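Side-chain contacts in bacteriohemerythrin (Methylococcus capsulatus, PDB 4XPX), which binds oxygen at a two-iron centre, and may store it or deliver it to oxygen-requiring enzymes: residues His32-Thr37 with Ser41-Gln46; Lys59-Glu64 with Lys119-Tyr124. All coordinates share one frame; numbering follows the deposited sequence.

Contact 1 (His32-Thr37 with Ser41-Gln46); sequences HDTAAT and SEIGKQ
The T34 carbonyl is the flat group on which I43 settles. I43 CG1 sits over one face, almost directly above T34 O at 3.6 Å, with CD1 beyond it on the same side, while the edge is used differently: T37 OG1 approaches in the carbonyl plane, on a lone pair of T34 O, at 2.7 Å with a C=O...donor angle of 144°. T37 N also donates to T34 O, closing a type I turn from T34 to T37. Two donors grip one oxygen in this turn, and threonine suits position 37 because its hydroxyl supplies the second; OG1 also bonds to N39 N.

Methyl and methylene groups meet across the contact, partly against backbone atoms. T34 CG2 points at the facing helix and rests against E42 CB at 3.8 Å and I43 CG1 at 3.7 Å, the T34 and I43 side chains sliding past each other in opposite directions. Threonine serves both tasks here: with CG2 anti to the backbone N (OG1 chi1 -52°), the methyl is sent across while OG1 stays on its own helix, bonded to K30 O. The same hydroxyl meets a water at 3.0 Å, which donates a weak bond to Q46 OE1; Q46 NE2 holds M27 O. Isoleucine has the reach to cover the turn, its CD1 ending 3.7 Å from T37 O and 4.1 Å from A35 CA.

The contact joins the end of helix 15-34 to the start of helix 40-67, packing the two arms of a helical hairpin beside their short connection. I43 also touches V101; the H32 ring bonds through ND1 to T106 OG1 and the H32 carbonyl oxygen accepts from Q103 NE2, tying this end to the start of helix 103-121.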
ATOM      1  N   HIS A  32      -6.559   0.598  11.127  1.00  7.99           N
ATOM      2  CA  HIS A  32      -6.786   1.963  11.649  1.00  8.12           C
ATOM      3  C   HIS A  32      -7.655   1.951  12.867  1.00  8.39           C
ATOM      4  O   HIS A  32      -7.385   2.664  13.850  1.00  9.41           O
ATOM      5  CB  HIS A  32      -7.410   2.850  10.569  1.00 20.00           C
ATOM      6  CG  HIS A  32      -7.629   4.266  11.001  1.00 20.00           C
ATOM      7  ND1 HIS A  32      -6.595   5.101  11.370  1.00 20.00           N
ATOM      8  CD2 HIS A  32      -8.762   4.995  11.125  1.00 20.00           C
ATOM      9  CE1 HIS A  32      -7.083   6.283  11.702  1.00 20.00           C
ATOM     10  NE2 HIS A  32      -8.396   6.247  11.561  1.00 20.00           N
ATOM     11  N   ASP A  33      -8.739   1.054  12.725  1.00  9.27           N
ATOM     12  CA  ASP A  33      -9.671   0.839  13.832  1.00 11.56           C
ATOM     13  C   ASP A  33      -8.991   0.171  14.977  1.00 10.43           C
ATOM     14  O   ASP A  33      -9.120   0.592  16.173  1.00 11.83           O
ATOM     15  CB  ASP A  33     -10.888   0.085  13.303  1.00 14.28           C
ATOM     16  CG  ASP A  33     -11.798   0.925  12.448  1.00 17.24           C
ATOM     17  OD1 ASP A  33     -11.730   2.172  12.388  1.00 22.28           O
ATOM     18  OD2 ASP A  33     -12.624   0.235  11.822  1.00 23.71           O
ATOM     19  N   THR A  34      -8.257  -0.840  14.742  1.00 10.61           N
ATOM     20  CA  THR A  34      -7.559  -1.563  15.802  1.00 11.29           C
ATOM     21  C   THR A  34      -6.504  -0.712  16.454  1.00 10.01           C
ATOM     22  O   THR A  34      -6.190  -0.865  17.713  1.00 10.91           O
ATOM     23  CB  THR A  34      -7.063  -2.869  15.205  1.00 13.34           C
ATOM     24  OG1 THR A  34      -8.149  -3.582  14.551  1.00 15.79           O
ATOM     25  CG2 THR A  34      -6.434  -3.726  16.271  1.00 15.49           C
ATOM     26  N   ALA A  35      -5.889   0.200  15.721  1.00  8.87           N
ATOM     27  CA  ALA A  35      -4.837   1.061  16.218  1.00  9.83           C
ATOM     28  C   ALA A  35      -5.351   2.098  17.226  1.00  9.47           C
ATOM     29  O   ALA A  35      -4.490   2.767  17.863  1.00 10.86           O
ATOM     30  CB  ALA A  35      -4.093   1.721  15.079  1.00 11.36           C
ATOM     31  N   ALA A  36      -6.633   2.289  17.359  1.00  9.38           N
ATOM     32  CA  ALA A  36      -7.235   3.115  18.409  1.00  9.32           C
ATOM     33  C   ALA A  36      -7.431   2.370  19.698  1.00  9.74           C
ATOM     34  O   ALA A  36      -7.961   2.949  20.684  1.00 10.67           O
ATOM     35  CB  ALA A  36      -8.486   3.717  17.931  1.00 12.70           C
ATOM     36  N   THR A  37      -7.026   1.100  19.756  1.00 10.80           N
ATOM     37  CA  THR A  37      -7.138   0.284  20.959  1.00 11.36           C
ATOM     38  C   THR A  37      -5.743  -0.041  21.521  1.00 10.55           C
ATOM     39  O   THR A  37      -4.689   0.260  20.948  1.00 12.63           O
ATOM     40  CB  THR A  37      -7.840  -1.049  20.662  1.00 12.39           C
ATOM     41  OG1 THR A  37      -6.952  -1.996  20.031  1.00 12.10           O
ATOM     42  CG2 THR A  37      -9.117  -0.832  19.807  1.00 16.22           C
ATOM     43  N   SER A  41      -1.522  -7.375  20.261  1.00 12.44           N
ATOM     44  CA  SER A  41      -1.451  -8.583  19.432  1.00 13.36           C
ATOM     45  C   SER A  41      -2.333  -8.462  18.192  1.00 11.25           C
ATOM     46  O   SER A  41      -1.877  -8.862  17.050  1.00 12.07           O
ATOM     47  CB  SER A  41      -1.904  -9.840  20.199  1.00 15.94           C
ATOM     48  OG  SER A  41      -1.917 -11.042  19.457  1.00 25.76           O
ATOM     49  N   GLU A  42      -3.502  -7.923  18.320  1.00 12.12           N
ATOM     50  CA  GLU A  42      -4.361  -7.710  17.142  1.00 11.82           C
ATOM     51  C   GLU A  42      -3.795  -6.660  16.219  1.00  9.84           C
ATOM     52  O   GLU A  42      -3.870  -6.843  14.956  1.00 10.43           O
ATOM     53  CB  GLU A  42      -5.774  -7.265  17.584  1.00 13.29           C
ATOM     54  CG  GLU A  42      -6.498  -8.353  18.477  1.00 19.16           C
ATOM     55  CD  GLU A  42      -7.773  -7.820  19.137  1.00 38.91           C
ATOM     56  OE1 GLU A  42      -8.545  -7.087  18.407  1.00 45.22           O
ATOM     57  OE2 GLU A  42      -7.976  -8.151  20.375  1.00 44.72           O
ATOM     58  N   ILE A  43      -3.222  -5.597  16.759  1.00  8.88           N
ATOM     59  CA  ILE A  43      -2.542  -4.640  15.924  1.00  9.07           C
ATOM     60  C   ILE A  43      -1.458  -5.316  15.128  1.00  8.75           C
ATOM     61  O   ILE A  43      -1.331  -5.099  13.872  1.00  9.42           O
ATOM     62  CB  ILE A  43      -1.969  -3.480  16.771  1.00  9.26           C
ATOM     63  CG1 ILE A  43      -3.122  -2.643  17.377  1.00 10.21           C
ATOM     64  CG2 ILE A  43      -1.013  -2.612  15.963  1.00 11.17           C
ATOM     65  CD1 ILE A  43      -2.703  -1.655  18.459  1.00 12.27           C
ATOM     66  N   GLY A  44      -0.623  -6.116  15.769  1.00  9.62           N
ATOM     67  CA  GLY A  44       0.455  -6.765  15.070  1.00  9.73           C
ATOM     68  C   GLY A  44       0.034  -7.707  13.980  1.00  8.78           C
ATOM     69  O   GLY A  44       0.672  -7.740  12.890  1.00 10.04           O
ATOM     70  N   LYS A  45      -0.984  -8.463  14.215  1.00  9.27           N
ATOM     71  CA  LYS A  45      -1.475  -9.414  13.210  1.00  9.50           C
ATOM     72  C   LYS A  45      -1.957  -8.646  12.008  1.00  8.56           C
ATOM     73  O   LYS A  45      -1.690  -9.063  10.819  1.00  8.99           O
ATOM     74  CB  LYS A  45      -2.611 -10.284  13.740  1.00 10.79           C
ATOM     75  CG  LYS A  45      -2.212 -11.299  14.774  1.00 14.76           C
ATOM     76  CD  LYS A  45      -3.391 -12.204  15.141  1.00 19.60           C
ATOM     77  CE  LYS A  45      -3.039 -13.016  16.395  1.00 26.21           C
ATOM     78  NZ  LYS A  45      -1.920 -13.991  16.240  1.00 36.81           N
ATOM     79  N   GLN A  46      -2.696  -7.564  12.173  1.00  8.34           N
ATOM     80  CA  GLN A  46      -3.251  -6.819  11.077  1.00  8.65           C
ATOM     81  C   GLN A  46      -2.136  -6.037  10.358  1.00  8.20           C
ATOM     82  O   GLN A  46      -2.148  -5.954   9.088  1.00  8.77           O
ATOM     83  CB  GLN A  46      -4.374  -5.906  11.531  1.00  8.53           C
ATOM     84  CG  GLN A  46      -5.109  -5.232  10.361  1.00  9.97           C
ATOM     85  CD  GLN A  46      -5.819  -6.217   9.473  1.00  9.58           C
ATOM     86  OE1 GLN A  46      -6.257  -7.300   9.951  1.00 13.97           O
ATOM     87  NE2 GLN A  46      -6.026  -5.873   8.207  1.00 10.79           N
TER
HETATM   88  O   HOH W   1      -7.192  -5.768  12.811  1.00 38.02           O

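Contact 2 (Lys59-Glu64 with Lys119-Tyr124). With FE2 (Fe (II) ion), chain C; FE2 (Fe (II) ion), chain B.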
ATOM      1  N   LYS A  59       4.862  -6.185  -6.167  1.00  8.59           N
ATOM      2  CA  LYS A  59       5.447  -7.196  -7.063  1.00  9.92           C
ATOM      3  C   LYS A  59       4.556  -7.386  -8.253  1.00  9.59           C
ATOM      4  O   LYS A  59       5.066  -7.605  -9.387  1.00 10.05           O
ATOM      5  CB  LYS A  59       5.701  -8.472  -6.302  1.00 10.61           C
ATOM      6  CG  LYS A  59       6.824  -8.439  -5.351  1.00 15.88           C
ATOM      7  CD  LYS A  59       6.888  -9.811  -4.643  1.00 22.74           C
ATOM      8  CE  LYS A  59       7.973  -9.847  -3.605  1.00 28.06           C
ATOM      9  NZ  LYS A  59       7.712 -11.223  -3.028  1.00 29.62           N
ATOM     10  N   SER A  60       3.258  -7.396  -8.059  1.00  9.65           N
ATOM     11  CA  SER A  60       2.349  -7.583  -9.168  1.00  9.50           C
ATOM     12  C   SER A  60       2.442  -6.460 -10.169  1.00  8.25           C
ATOM     13  O   SER A  60       2.540  -6.698 -11.416  1.00  9.39           O
ATOM     14  CB  SER A  60       0.921  -7.664  -8.660  1.00  9.99           C
ATOM     15  OG  SER A  60       0.665  -8.726  -7.740  1.00 11.97           O
ATOM     16  N   GLU A  61       2.422  -5.219  -9.695  1.00  8.07           N
ATOM     17  CA  GLU A  61       2.568  -4.077 -10.582  1.00  7.85           C
ATOM     18  C   GLU A  61       3.952  -4.140 -11.265  1.00  7.98           C
ATOM     19  O   GLU A  61       4.045  -3.852 -12.503  1.00  9.10           O
ATOM     20  CB  GLU A  61       2.518  -2.744  -9.821  1.00  8.37           C
ATOM     21  CG  GLU A  61       1.124  -2.356  -9.346  1.00  8.04           C
ATOM     22  CD  GLU A  61       1.114  -0.951  -8.754  1.00  7.07           C
ATOM     23  OE1 GLU A  61       2.174  -0.378  -8.586  1.00  7.97           O
ATOM     24  OE2 GLU A  61      -0.041  -0.465  -8.488  1.00  7.32           O
ATOM     25  N   GLU A  62       4.988  -4.433 -10.542  1.00  8.64           N
ATOM     26  CA  GLU A  62       6.351  -4.396 -11.121  1.00  9.16           C
ATOM     27  C   GLU A  62       6.497  -5.438 -12.178  1.00  9.06           C
ATOM     28  O   GLU A  62       7.141  -5.160 -13.234  1.00  9.66           O
ATOM     29  CB  GLU A  62       7.383  -4.588 -10.015  1.00  9.43           C
ATOM     30  CG  GLU A  62       7.478  -3.374  -9.123  1.00  9.24           C
ATOM     31  CD  GLU A  62       8.148  -3.626  -7.789  1.00  9.95           C
ATOM     32  OE1 GLU A  62       8.972  -4.617  -7.683  1.00 13.87           O
ATOM     33  OE2 GLU A  62       7.969  -2.839  -6.816  1.00  9.88           O
ATOM     34  N   THR A  63       5.993  -6.633 -11.986  1.00  9.53           N
ATOM     35  CA  THR A  63       6.112  -7.676 -12.994  1.00 10.51           C
ATOM     36  C   THR A  63       5.429  -7.238 -14.240  1.00  9.63           C
ATOM     37  O   THR A  63       6.009  -7.418 -15.389  1.00 10.93           O
ATOM     38  CB  THR A  63       5.517  -9.001 -12.479  1.00 12.31           C
ATOM     39  OG1 THR A  63       6.226  -9.445 -11.311  1.00 15.37           O
ATOM     40  CG2 THR A  63       5.555 -10.074 -13.534  1.00 15.15           C
ATOM     41  N   GLU A  64       4.253  -6.679 -14.169  1.00  9.71           N
ATOM     42  CA  GLU A  64       3.548  -6.247 -15.351  1.00 10.26           C
ATOM     43  C   GLU A  64       4.230  -5.083 -16.019  1.00  9.44           C
ATOM     44  O   GLU A  64       4.371  -5.078 -17.275  1.00 10.79           O
ATOM     45  CB  GLU A  64       2.114  -5.927 -14.980  1.00 11.26           C
ATOM     46  CG  GLU A  64       1.225  -7.074 -14.601  1.00 13.88           C
ATOM     47  CD  GLU A  64       1.234  -8.233 -15.542  1.00 20.34           C
ATOM     48  OE1 GLU A  64       0.918  -7.918 -16.675  1.00 24.29           O
ATOM     49  OE2 GLU A  64       1.615  -9.402 -15.194  1.00 27.88           O
ATOM     50  N   LYS A 119      -0.807   9.737  -8.727  1.00  9.40           N
ATOM     51  CA  LYS A 119       0.324  10.416  -9.352  1.00  9.47           C
ATOM     52  C   LYS A 119       1.338   9.470  -9.954  1.00  9.30           C
ATOM     53  O   LYS A 119       2.238   9.931 -10.732  1.00 10.43           O
ATOM     54  CB  LYS A 119       1.029  11.398  -8.390  1.00 10.77           C
ATOM     55  CG  LYS A 119       0.115  12.428  -7.875  1.00 13.62           C
ATOM     56  CD  LYS A 119       0.525  13.529  -7.109  1.00 24.33           C
ATOM     57  CE  LYS A 119      -0.775  14.307  -6.760  1.00 36.58           C
ATOM     58  NZ  LYS A 119      -1.306  14.025  -5.373  1.00 38.26           N
ATOM     59  N   VAL A 120       1.283   8.194  -9.543  1.00  8.63           N
ATOM     60  CA  VAL A 120       2.280   7.233  -9.989  1.00  8.16           C
ATOM     61  C   VAL A 120       1.574   6.062 -10.658  1.00  7.17           C
ATOM     62  O   VAL A 120       1.847   5.747 -11.816  1.00  9.01           O
ATOM     63  CB  VAL A 120       3.215   6.767  -8.812  1.00  8.15           C
ATOM     64  CG1 VAL A 120       4.340   5.905  -9.375  1.00  9.46           C
ATOM     65  CG2 VAL A 120       3.758   7.966  -8.068  1.00 10.30           C
ATOM     66  N   ASP A 121       0.633   5.391  -9.985  1.00  7.30           N
ATOM     67  CA  ASP A 121      -0.028   4.252 -10.594  1.00  7.38           C
ATOM     68  C   ASP A 121      -0.870   4.628 -11.789  1.00  7.47           C
ATOM     69  O   ASP A 121      -0.892   3.895 -12.793  1.00  8.22           O
ATOM     70  CB  ASP A 121      -0.896   3.470  -9.583  1.00  7.38           C
ATOM     71  CG  ASP A 121      -0.109   2.688  -8.565  1.00  7.10           C
ATOM     72  OD1 ASP A 121       1.113   2.491  -8.752  1.00  7.15           O
ATOM     73  OD2 ASP A 121      -0.770   2.270  -7.575  1.00  7.88           O
ATOM     74  N   LYS A 122      -1.628   5.716 -11.749  1.00  8.31           N
ATOM     75  CA  LYS A 122      -2.464   6.018 -12.883  1.00  8.87           C
ATOM     76  C   LYS A 122      -1.645   6.104 -14.144  1.00  8.71           C
ATOM     77  O   LYS A 122      -2.195   5.895 -15.288  1.00 10.20           O
ATOM     78  CB  LYS A 122      -3.285   7.298 -12.686  1.00 10.10           C
ATOM     79  CG  LYS A 122      -4.497   7.094 -11.804  1.00 11.08           C
ATOM     80  CD  LYS A 122      -5.309   8.439 -11.750  1.00 11.64           C
ATOM     81  CE  LYS A 122      -6.466   8.314 -10.786  1.00 14.93           C
ATOM     82  NZ  LYS A 122      -7.406   9.463 -11.066  1.00 17.25           N
ATOM     83  N   LEU A 123      -0.409   6.525 -14.070  1.00  9.37           N
ATOM     84  CA  LEU A 123       0.420   6.721 -15.269  1.00  9.64           C
ATOM     85  C   LEU A 123       0.651   5.421 -16.010  1.00  9.38           C
ATOM     86  O   LEU A 123       0.953   5.481 -17.253  1.00 10.07           O
ATOM     87  CB  LEU A 123       1.756   7.328 -14.919  1.00 10.57           C
ATOM     88  CG  LEU A 123       1.639   8.708 -14.283  1.00 12.65           C
ATOM     89  CD1 LEU A 123       3.021   9.293 -13.988  1.00 15.34           C
ATOM     90  CD2 LEU A 123       0.852   9.695 -15.078  1.00 18.30           C
ATOM     91  N   TYR A 124       0.547   4.239 -15.389  1.00  9.38           N
ATOM     92  CA  TYR A 124       0.727   3.013 -16.139  1.00  9.47           C
ATOM     93  C   TYR A 124      -0.515   2.529 -16.858  1.00  9.36           C
ATOM     94  O   TYR A 124      -0.474   1.524 -17.525  1.00 10.65           O
ATOM     95  CB  TYR A 124       1.353   1.847 -15.295  1.00  9.03           C
ATOM     96  CG  TYR A 124       0.577   1.406 -14.081  1.00  8.18           C
ATOM     97  CD1 TYR A 124      -0.771   1.080 -14.123  1.00  8.73           C
ATOM     98  CD2 TYR A 124       1.245   1.223 -12.860  1.00  8.20           C
ATOM     99  CE1 TYR A 124      -1.453   0.637 -12.992  1.00  9.03           C
ATOM    100  CE2 TYR A 124       0.577   0.834 -11.736  1.00  8.36           C
ATOM    101  CZ  TYR A 124      -0.758   0.552 -11.768  1.00  7.80           C
ATOM    102  OH  TYR A 124      -1.503   0.191 -10.667  1.00  8.23           O
TER
HETATM  103 FE   FE2 C 202      -0.536   0.456  -6.526  1.00  7.98          FE
HETATM  104 FE   FE2 B 201       2.591   1.489  -7.575  1.00  7.01          FE
HETATM  105  O   HOH W   2       1.292   0.802  -5.838  1.00 10.45           O
HETATM  106  O   HOH W   3      -0.660   1.321  -4.167  1.00  4.72           O
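The carboxylate-bridged diiron site is the meeting place of helix 40-67 and the end of helix 103-121, where E61 and D121 span the same two irons. E61 binds the iron of chain B through OE1 and that of chain C through OE2, each at 2.2 Å; D121 does likewise through OD1 and OD2, each at 2.1 Å. The two side chains cross at about a right angle, and their carboxylate planes, 82° apart, bridge the one pair of irons nearly perpendicular to each other. Their oxygens come as close as 3.0 Å, from E61 OE2 to D121 OD2, a closeness that the positive irons probably make tolerable. A water forms the third bridge, 2.0 Å from the chain C iron and 2.3 Å from its partner.

Y124 OH donates to E61 OE2 at 2.7 Å, meeting it from above the carboxylate plane, 60° out of it. That oxygen lies at the edge of the phenol ring, near its plane, and binds iron as well; ring and carboxylate are nearly perpendicular, and the bond may draw some charge from the oxygen. Chi1 of 60° places the Y124 ring between its own backbone N and carbonyl carbon, folding it back so that D121 O sits 3.0 Å above the ring centre. Glutamate suits position 61 because its extended chain carries the carboxylate from the helix to the metals; the shorter aspartate suffices at 121.

H21 and H57 complete the chain C iron together with a second, more distant water, whereas H76, H80 and H116 complete the other. Five histidines, two bridging carboxylates and an unequal division of the histidines between the irons, buried in a four-helix bundle, are the signature of the hemerythrin oxygen-binding centre.

Overall arrangement
Contacts 1 and 2 share helix 40-67 but use it near its start and in its later part: the first residues of the helix pack beside the hairpin turn in contact 1, and E61, much further along, reaches the irons in contact 2. Their centres are 28 Å apart and their nearest atoms about 16 Å, and they lie on opposite sides of the chain's centre. Contact 1 is a partly buried join between neighbouring helices, away from the metal site, whereas contact 2 is buried and joins residues far apart in sequence through the metals and one direct hydrogen bond. Helix 15-34 also links the two, carrying T34 in contact 1 and the iron ligand H21 beside contact 2.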